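Local structure of EvdO1 (Micromonospora carbonacea, 4XBZ) at residues A[126-131]-A[259-264]; A[132-137]-A[177-182]. The protein probably acts as a metal-dependent oxygenase of the phytanoyl-CoA dioxygenase family, catalysing an oxidative cyclization in the biosynthesis of orthosomycin antibiotics. All blocks are in the same frame, centred on the assembly; numbering follows the deposited sequence.

Interaction 1. Residues A[126-131]-A[259-264]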
ATOM      1  N   LEU A 126       6.539  -9.271 -13.050  1.00 31.10           N
ATOM      2  CA  LEU A 126       6.653  -9.614 -11.634  1.00 30.29           C
ATOM      3  C   LEU A 126       6.963  -8.355 -10.823  1.00 31.99           C
ATOM      4  O   LEU A 126       6.385  -8.124  -9.751  1.00 25.36           O
ATOM      5  CB  LEU A 126       7.724 -10.687 -11.398  1.00 32.28           C
ATOM      6  CG  LEU A 126       7.431 -12.094 -11.933  1.00 35.36           C
ATOM      7  CD1 LEU A 126       8.442 -13.126 -11.418  1.00 26.94           C
ATOM      8  CD2 LEU A 126       5.998 -12.536 -11.626  1.00 28.60           C
ATOM      9  N   LEU A 127       7.873  -7.536 -11.347  1.00 30.61           N
ATOM     10  CA  LEU A 127       8.179  -6.245 -10.735  1.00 30.05           C
ATOM     11  C   LEU A 127       6.910  -5.381 -10.587  1.00 29.56           C
ATOM     12  O   LEU A 127       6.578  -4.918  -9.486  1.00 29.45           O
ATOM     13  CB  LEU A 127       9.244  -5.515 -11.558  1.00 27.94           C
ATOM     14  CG  LEU A 127       9.637  -4.091 -11.170  1.00 28.05           C
ATOM     15  CD1 LEU A 127      10.007  -3.995  -9.703  1.00 27.95           C
ATOM     16  CD2 LEU A 127      10.792  -3.570 -12.057  1.00 32.21           C
ATOM     17  N   LEU A 128       6.192  -5.193 -11.689  1.00 29.41           N
ATOM     18  CA  LEU A 128       5.002  -4.335 -11.705  1.00 31.62           C
ATOM     19  C   LEU A 128       3.806  -4.879 -10.886  1.00 29.41           C
ATOM     20  O   LEU A 128       3.070  -4.106 -10.273  1.00 26.78           O
ATOM     21  CB  LEU A 128       4.570  -4.096 -13.143  1.00 29.29           C
ATOM     22  CG  LEU A 128       5.585  -3.354 -14.002  1.00 28.27           C
ATOM     23  CD1 LEU A 128       5.126  -3.362 -15.454  1.00 29.53           C
ATOM     24  CD2 LEU A 128       5.756  -1.921 -13.501  1.00 32.20           C
ATOM     25  N   ARG A 129       3.629  -6.199 -10.851  1.00 28.12           N
ATOM     26  CA  ARG A 129       2.565  -6.767 -10.030  1.00 32.46           C
ATOM     27  C   ARG A 129       2.860  -6.602  -8.545  1.00 30.31           C
ATOM     28  O   ARG A 129       1.927  -6.464  -7.741  1.00 28.79           O
ATOM     29  CB  ARG A 129       2.321  -8.245 -10.364  1.00 28.48           C
ATOM     30  CG  ARG A 129       1.409  -8.412 -11.579  1.00 33.73           C
ATOM     31  CD  ARG A 129       0.749  -9.788 -11.647  1.00 33.73           C
ATOM     32  NE  ARG A 129       1.584 -10.790 -12.301  1.00 38.61           N
ATOM     33  CZ  ARG A 129       1.798 -10.850 -13.615  1.00 40.84           C
ATOM     34  NH1 ARG A 129       1.256  -9.949 -14.431  1.00 35.81           N
ATOM     35  NH2 ARG A 129       2.569 -11.809 -14.117  1.00 40.27           N
ATOM     36  N   ILE A 130       4.144  -6.621  -8.182  1.00 25.43           N
ATOM     37  CA  ILE A 130       4.530  -6.346  -6.805  1.00 25.58           C
ATOM     38  C   ILE A 130       4.276  -4.882  -6.485  1.00 27.10           C
ATOM     39  O   ILE A 130       3.654  -4.569  -5.463  1.00 24.34           O
ATOM     40  CB  ILE A 130       6.006  -6.651  -6.525  1.00 30.69           C
ATOM     41  CG1 ILE A 130       6.270  -8.156  -6.577  1.00 27.86           C
ATOM     42  CG2 ILE A 130       6.401  -6.074  -5.168  1.00 23.68           C
ATOM     43  CD1 ILE A 130       7.752  -8.496  -6.664  1.00 30.09           C
ATOM     44  N   MET A 131       4.774  -3.999  -7.355  1.00 23.71           N
ATOM     45  CA  MET A 131       4.548  -2.561  -7.229  1.00 22.71           C
ATOM     46  C   MET A 131       3.070  -2.224  -7.125  1.00 23.05           C
ATOM     47  O   MET A 131       2.674  -1.394  -6.310  1.00 23.27           O
ATOM     48  CB  MET A 131       5.167  -1.798  -8.411  1.00 26.06           C
ATOM     49  CG  MET A 131       6.697  -1.656  -8.340  1.00 31.04           C
ATOM     50  SD  MET A 131       7.281  -0.786  -6.857  1.00 36.84           S
ATOM     51  CE  MET A 131       7.582  -2.159  -5.759  1.00 36.22           C
ATOM     52  N   PHE A 259      14.503   1.999 -10.256  1.00 24.40           N
ATOM     53  CA  PHE A 259      13.199   2.515 -10.668  1.00 22.12           C
ATOM     54  C   PHE A 259      12.408   3.032  -9.460  1.00 23.29           C
ATOM     55  O   PHE A 259      12.079   2.232  -8.585  1.00 24.19           O
ATOM     56  CB  PHE A 259      12.373   1.418 -11.335  1.00 21.61           C
ATOM     57  CG  PHE A 259      12.979   0.838 -12.573  1.00 25.18           C
ATOM     58  CD1 PHE A 259      13.907   1.550 -13.328  1.00 26.57           C
ATOM     59  CD2 PHE A 259      12.577  -0.416 -13.014  1.00 24.72           C
ATOM     60  CE1 PHE A 259      14.439   0.996 -14.481  1.00 28.13           C
ATOM     61  CE2 PHE A 259      13.105  -0.975 -14.159  1.00 25.52           C
ATOM     62  CZ  PHE A 259      14.035  -0.275 -14.897  1.00 26.17           C
ATOM     63  N   GLU A 260      12.090   4.327  -9.397  1.00 24.56           N
ATOM     64  CA  GLU A 260      11.100   4.802  -8.411  1.00 24.79           C
ATOM     65  C   GLU A 260       9.671   4.781  -8.958  1.00 26.85           C
ATOM     66  O   GLU A 260       9.437   4.971 -10.151  1.00 26.78           O
ATOM     67  CB  GLU A 260      11.393   6.217  -7.907  1.00 24.06           C
ATOM     68  CG  GLU A 260      10.543   6.580  -6.667  1.00 23.74           C
ATOM     69  CD  GLU A 260      10.435   8.090  -6.395  1.00 29.84           C
ATOM     70  OE1 GLU A 260       9.663   8.797  -7.100  1.00 25.55           O
ATOM     71  OE2 GLU A 260      11.108   8.570  -5.460  1.00 26.92           O
ATOM     72  N   TYR A 261       8.724   4.528  -8.063  1.00 25.82           N
ATOM     73  CA  TYR A 261       7.308   4.552  -8.382  1.00 23.13           C
ATOM     74  C   TYR A 261       6.585   5.408  -7.358  1.00 25.00           C
ATOM     75  O   TYR A 261       7.006   5.458  -6.208  1.00 25.13           O
ATOM     76  CB  TYR A 261       6.735   3.140  -8.394  1.00 24.08           C
ATOM     77  CG  TYR A 261       7.398   2.220  -9.389  1.00 25.75           C
ATOM     78  CD1 TYR A 261       8.507   1.466  -9.031  1.00 23.54           C
ATOM     79  CD2 TYR A 261       6.924   2.118 -10.699  1.00 27.90           C
ATOM     80  CE1 TYR A 261       9.121   0.616  -9.930  1.00 25.34           C
ATOM     81  CE2 TYR A 261       7.535   1.276 -11.614  1.00 28.49           C
ATOM     82  CZ  TYR A 261       8.637   0.527 -11.222  1.00 29.69           C
ATOM     83  OH  TYR A 261       9.254  -0.309 -12.120  1.00 27.79           O
ATOM     84  N   ARG A 262       5.530   6.101  -7.787  1.00 25.76           N
ATOM     85  CA  ARG A 262       4.621   6.815  -6.886  1.00 21.06           C
ATOM     86  C   ARG A 262       3.169   6.620  -7.339  1.00 24.64           C
ATOM     87  O   ARG A 262       2.916   6.262  -8.490  1.00 25.00           O
ATOM     88  CB  ARG A 262       4.943   8.310  -6.846  1.00 22.28           C
ATOM     89  CG  ARG A 262       6.328   8.643  -6.377  1.00 23.61           C
ATOM     90  CD  ARG A 262       6.579  10.156  -6.292  1.00 22.86           C
ATOM     91  NE  ARG A 262       7.982  10.424  -5.986  1.00 22.92           N
ATOM     92  CZ  ARG A 262       8.422  11.227  -5.018  1.00 30.44           C
ATOM     93  NH1 ARG A 262       7.568  11.893  -4.241  1.00 25.94           N
ATOM     94  NH2 ARG A 262       9.732  11.371  -4.834  1.00 27.18           N
ATOM     95  N   PRO A 263       2.202   6.856  -6.442  1.00 24.96           N
ATOM     96  CA  PRO A 263       0.811   6.789  -6.913  1.00 24.49           C
ATOM     97  C   PRO A 263       0.443   8.002  -7.764  1.00 21.45           C
ATOM     98  O   PRO A 263       0.860   9.112  -7.436  1.00 21.35           O
ATOM     99  CB  PRO A 263      -0.002   6.755  -5.606  1.00 25.19           C
ATOM    100  CG  PRO A 263       0.987   6.271  -4.557  1.00 22.53           C
ATOM    101  CD  PRO A 263       2.279   6.920  -4.971  1.00 21.38           C
ATOM    102  N   ALA A 264      -0.303   7.793  -8.847  1.00 22.07           N
ATOM    103  CA  ALA A 264      -0.759   8.910  -9.690  1.00 27.54           C
ATOM    104  C   ALA A 264      -1.562   9.964  -8.923  1.00 26.66           C
ATOM    105  O   ALA A 264      -1.376  11.168  -9.135  1.00 27.13           O
ATOM    106  CB  ALA A 264      -1.586   8.395 -10.869  1.00 29.99           C
TER
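M131, L127 and L128 on helix 125-134 pack against Y261 and F259 on strand 256-263. This is helix-on-sheet packing in a double-stranded beta-helix oxygenase. The helix lies against the large mixed sheet. The two short axes come within 11.0 Å and run at 35° to each other. No hydrogen bond crosses the contact, and all five touching side chains are buried.

The tight part is the pair M131 and Y261. CG of M131 sits over one face of the Y261 ring, 3.9 Å from the ring centroid, in a CH-pi contact. It is offset toward the rim. The sulfur follows as a Met-aromatic contact, oblique to the ring, with M131 SD 3.4 Å from Y261 CD1. The bend of the M131 chain at chi2 (-59°) carries SD past the rim of the ring, near CD1. The other end of the ring meets the leucines. The hydroxyl Y261 OH lies 3.6 Å from CD2 of L127. L128 gives the looser touch: its CD2 comes to the ring obliquely, 4.1 Å from Y261 CE2. With an alanine here in place of Y261 the aromatic face would be gone, and M131 CG and SD would probably lose their partner while a gap opened beside L127 and L128.

R129 lies on the helix face turned away from the sheet. It is partly exposed there and is bonded through NH2 to the carbonyl of E302. On the far side of the strand E260 and R262 form a salt bridge. R262 NE meets E260 OE1 at 2.6 Å from above the carboxylate plane, and T142 also bonds that oxygen. Toward the start of the strand segment, CD2 of L127 meets the edge of the F259 ring, near its plane, 3.7 Å from F259 CD2.

Interaction 2. Residues A[132-137]-A[177-182]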
ATOM      1  N   GLU A 132       2.253  -2.874  -7.941  1.00 23.31           N
ATOM      2  CA  GLU A 132       0.821  -2.625  -7.888  1.00 25.14           C
ATOM      3  C   GLU A 132       0.221  -2.977  -6.536  1.00 26.54           C
ATOM      4  O   GLU A 132      -0.688  -2.294  -6.088  1.00 27.56           O
ATOM      5  CB  GLU A 132       0.076  -3.392  -8.973  1.00 27.20           C
ATOM      6  CG  GLU A 132      -1.237  -2.718  -9.313  1.00 31.28           C
ATOM      7  CD  GLU A 132      -2.372  -3.687  -9.543  1.00 40.56           C
ATOM      8  OE1 GLU A 132      -2.298  -4.820  -9.007  1.00 44.00           O
ATOM      9  OE2 GLU A 132      -3.330  -3.310 -10.268  1.00 40.25           O
ATOM     10  N   GLN A 133       0.711  -4.036  -5.891  1.00 22.45           N
ATOM     11  CA  GLN A 133       0.225  -4.386  -4.558  1.00 28.73           C
ATOM     12  C   GLN A 133       0.722  -3.379  -3.520  1.00 27.07           C
ATOM     13  O   GLN A 133       0.026  -3.093  -2.542  1.00 28.60           O
ATOM     14  CB  GLN A 133       0.643  -5.810  -4.158  1.00 22.46           C
ATOM     15  CG  GLN A 133      -0.287  -6.895  -4.679  1.00 22.61           C
ATOM     16  CD  GLN A 133      -1.768  -6.647  -4.320  1.00 36.08           C
ATOM     17  OE1 GLN A 133      -2.171  -6.762  -3.151  1.00 35.04           O
ATOM     18  NE2 GLN A 133      -2.583  -6.334  -5.332  1.00 34.33           N
ATOM     19  N   LEU A 134       1.910  -2.827  -3.743  1.00 22.57           N
ATOM     20  CA  LEU A 134       2.531  -1.971  -2.739  1.00 21.21           C
ATOM     21  C   LEU A 134       2.207  -0.500  -2.940  1.00 22.41           C
ATOM     22  O   LEU A 134       1.846   0.198  -2.005  1.00 26.20           O
ATOM     23  CB  LEU A 134       4.045  -2.181  -2.734  1.00 22.47           C
ATOM     24  CG  LEU A 134       4.517  -3.594  -2.359  1.00 26.55           C
ATOM     25  CD1 LEU A 134       6.041  -3.662  -2.303  1.00 25.58           C
ATOM     26  CD2 LEU A 134       3.921  -4.022  -1.036  1.00 21.85           C
ATOM     27  N   VAL A 135       2.339  -0.030  -4.169  1.00 22.94           N
ATOM     28  CA  VAL A 135       2.106   1.365  -4.480  1.00 22.05           C
ATOM     29  C   VAL A 135       0.631   1.577  -4.809  1.00 22.66           C
ATOM     30  O   VAL A 135       0.093   2.663  -4.617  1.00 23.37           O
ATOM     31  CB  VAL A 135       3.033   1.834  -5.673  1.00 28.17           C
ATOM     32  CG1 VAL A 135       2.689   3.226  -6.146  1.00 20.60           C
ATOM     33  CG2 VAL A 135       4.513   1.778  -5.267  1.00 20.69           C
ATOM     34  N   GLY A 136      -0.035   0.527  -5.279  1.00 21.74           N
ATOM     35  CA  GLY A 136      -1.412   0.658  -5.721  1.00 22.69           C
ATOM     36  C   GLY A 136      -1.596   0.593  -7.237  1.00 25.11           C
ATOM     37  O   GLY A 136      -0.620   0.640  -8.003  1.00 24.57           O
ATOM     38  N   PRO A 137      -2.861   0.479  -7.674  1.00 26.99           N
ATOM     39  CA  PRO A 137      -3.286   0.327  -9.071  1.00 27.12           C
ATOM     40  C   PRO A 137      -3.003   1.560  -9.949  1.00 23.85           C
ATOM     41  O   PRO A 137      -2.994   1.419 -11.168  1.00 25.09           O
ATOM     42  CB  PRO A 137      -4.795   0.079  -8.944  1.00 29.48           C
ATOM     43  CG  PRO A 137      -5.176   0.789  -7.663  1.00 24.01           C
ATOM     44  CD  PRO A 137      -4.013   0.507  -6.753  1.00 26.66           C
ATOM     45  N   ARG A 177       4.347   4.044  -0.113  1.00 22.16           N
ATOM     46  CA  ARG A 177       3.627   4.184  -1.373  1.00 23.22           C
ATOM     47  C   ARG A 177       4.543   4.806  -2.426  1.00 28.25           C
ATOM     48  O   ARG A 177       4.297   4.688  -3.626  1.00 27.01           O
ATOM     49  CB  ARG A 177       2.358   5.022  -1.159  1.00 25.84           C
ATOM     50  CG  ARG A 177       1.548   4.531   0.069  1.00 29.05           C
ATOM     51  CD  ARG A 177       0.578   5.588   0.584  1.00 27.48           C
ATOM     52  NE  ARG A 177      -0.490   5.750  -0.373  1.00 24.30           N
ATOM     53  CZ  ARG A 177      -1.141   6.884  -0.595  1.00 26.35           C
ATOM     54  NH1 ARG A 177      -0.852   7.978   0.098  1.00 24.54           N
ATOM     55  NH2 ARG A 177      -2.100   6.904  -1.512  1.00 26.94           N
ATOM     56  N   VAL A 178       5.605   5.455  -1.953  1.00 23.31           N
ATOM     57  CA  VAL A 178       6.668   5.952  -2.812  1.00 24.70           C
ATOM     58  C   VAL A 178       7.899   5.073  -2.617  1.00 25.40           C
ATOM     59  O   VAL A 178       8.488   5.027  -1.539  1.00 25.62           O
ATOM     60  CB  VAL A 178       7.016   7.422  -2.510  1.00 22.22           C
ATOM     61  CG1 VAL A 178       8.132   7.899  -3.420  1.00 21.33           C
ATOM     62  CG2 VAL A 178       5.768   8.294  -2.654  1.00 24.28           C
ATOM     63  N   ILE A 179       8.278   4.365  -3.670  1.00 25.43           N
ATOM     64  CA  ILE A 179       9.180   3.235  -3.534  1.00 23.43           C
ATOM     65  C   ILE A 179      10.297   3.244  -4.587  1.00 26.36           C
ATOM     66  O   ILE A 179      10.055   3.460  -5.779  1.00 21.94           O
ATOM     67  CB  ILE A 179       8.399   1.903  -3.635  1.00 20.55           C
ATOM     68  CG1 ILE A 179       7.264   1.856  -2.605  1.00 21.63           C
ATOM     69  CG2 ILE A 179       9.346   0.700  -3.495  1.00 25.71           C
ATOM     70  CD1 ILE A 179       6.484   0.557  -2.618  1.00 22.94           C
ATOM     71  N   ASP A 180      11.515   3.016  -4.105  1.00 26.37           N
ATOM     72  CA  ASP A 180      12.678   2.694  -4.927  1.00 28.22           C
ATOM     73  C   ASP A 180      12.813   1.191  -5.156  1.00 26.88           C
ATOM     74  O   ASP A 180      12.898   0.424  -4.197  1.00 28.23           O
ATOM     75  CB  ASP A 180      13.948   3.191  -4.254  1.00 31.02           C
ATOM     76  CG  ASP A 180      14.415   4.494  -4.801  1.00 35.37           C
ATOM     77  OD1 ASP A 180      14.218   4.723  -6.013  1.00 38.28           O
ATOM     78  OD2 ASP A 180      14.974   5.285  -4.019  1.00 42.34           O
ATOM     79  N   ALA A 181      12.837   0.767  -6.412  1.00 26.41           N
ATOM     80  CA  ALA A 181      13.171  -0.615  -6.720  1.00 23.88           C
ATOM     81  C   ALA A 181      14.597  -0.663  -7.245  1.00 23.41           C
ATOM     82  O   ALA A 181      14.907  -0.070  -8.288  1.00 24.18           O
ATOM     83  CB  ALA A 181      12.214  -1.198  -7.721  1.00 21.16           C
ATOM     84  N   GLY A 182      15.461  -1.353  -6.505  1.00 24.41           N
ATOM     85  CA  GLY A 182      16.867  -1.460  -6.851  1.00 23.75           C
ATOM     86  C   GLY A 182      17.135  -2.837  -7.397  1.00 25.78           C
ATOM     87  O   GLY A 182      17.055  -3.824  -6.666  1.00 24.86           O
TER
HETATM   88  O   HOH W   1      -1.630   4.340  -3.057  1.00 28.00           O
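The C-terminal end of helix 125-134 meets the start of strand 179-184, one of the inner strands of the large mixed sheet in this double-stranded beta-helix fold. V135 and L134 touch I179 and the backbone of R177. The approach is close, with the CA atoms of V135 and R177 4.5 Å apart.

V135 carries most of the contact on the helix side. Both its methyls rest against the carbonyl oxygen of R177. V135 CG1 lies 3.3 Å from R177 O, and CG2 is equally near. CG2 also faces the end of I179, 3.5 Å from I179 CD1. The V135 and I179 side chains run antiparallel past one another. The V135 torsion (chi1 172°) sets CG1 anti to the backbone N and CG2 anti to the carbonyl carbon, which brings both methyls to that oxygen. The same CD1 of I179 meets L134 at its CB, 3.7 Å away. F52 of helix 46-55 packs on both I179 and L134.

A water joins the backbone O of V135 to the guanidinium of R177. It donates to V135 O at 2.9 Å and accepts from R177 NH2 at 3.0 Å. The same arginine bonds the carbonyl of V172 through NH1, and also the carbonyl of G171 of the second subunit. G136 is the first residue past the helix to leave helical backbone angles, with phi 107°. A CB there would press on the carbonyl oxygen of the residue before and on the ring of P137.

No direct hydrogen bond joins the two segments. The apolar branches of V135, L134 and I179 hold the helix end to the strand. The water gives the buried carbonyl of V135 a partner, and the arginine carries the polar link on toward the subunit interface.

Both contacts use helix 125-134 and the same sheet. Interaction 1 takes the body of the helix, and interaction 2 takes its C-terminal end. Their strands are neighbours: F259 O and A181 N probably form a hydrogen bond at 2.7 Å, as do Y261 N and I179 O at 2.9 Å. The touching residues of both are buried, so neither is a surface contact. Interaction 1 relies on aromatic, sulfur and leucine packing, and no other subunit touches its segments. Interaction 2 is aliphatic, with a water and an arginine at its edge, and its segments also reach the second subunit. The centres of the two contacts are about 4 Å apart.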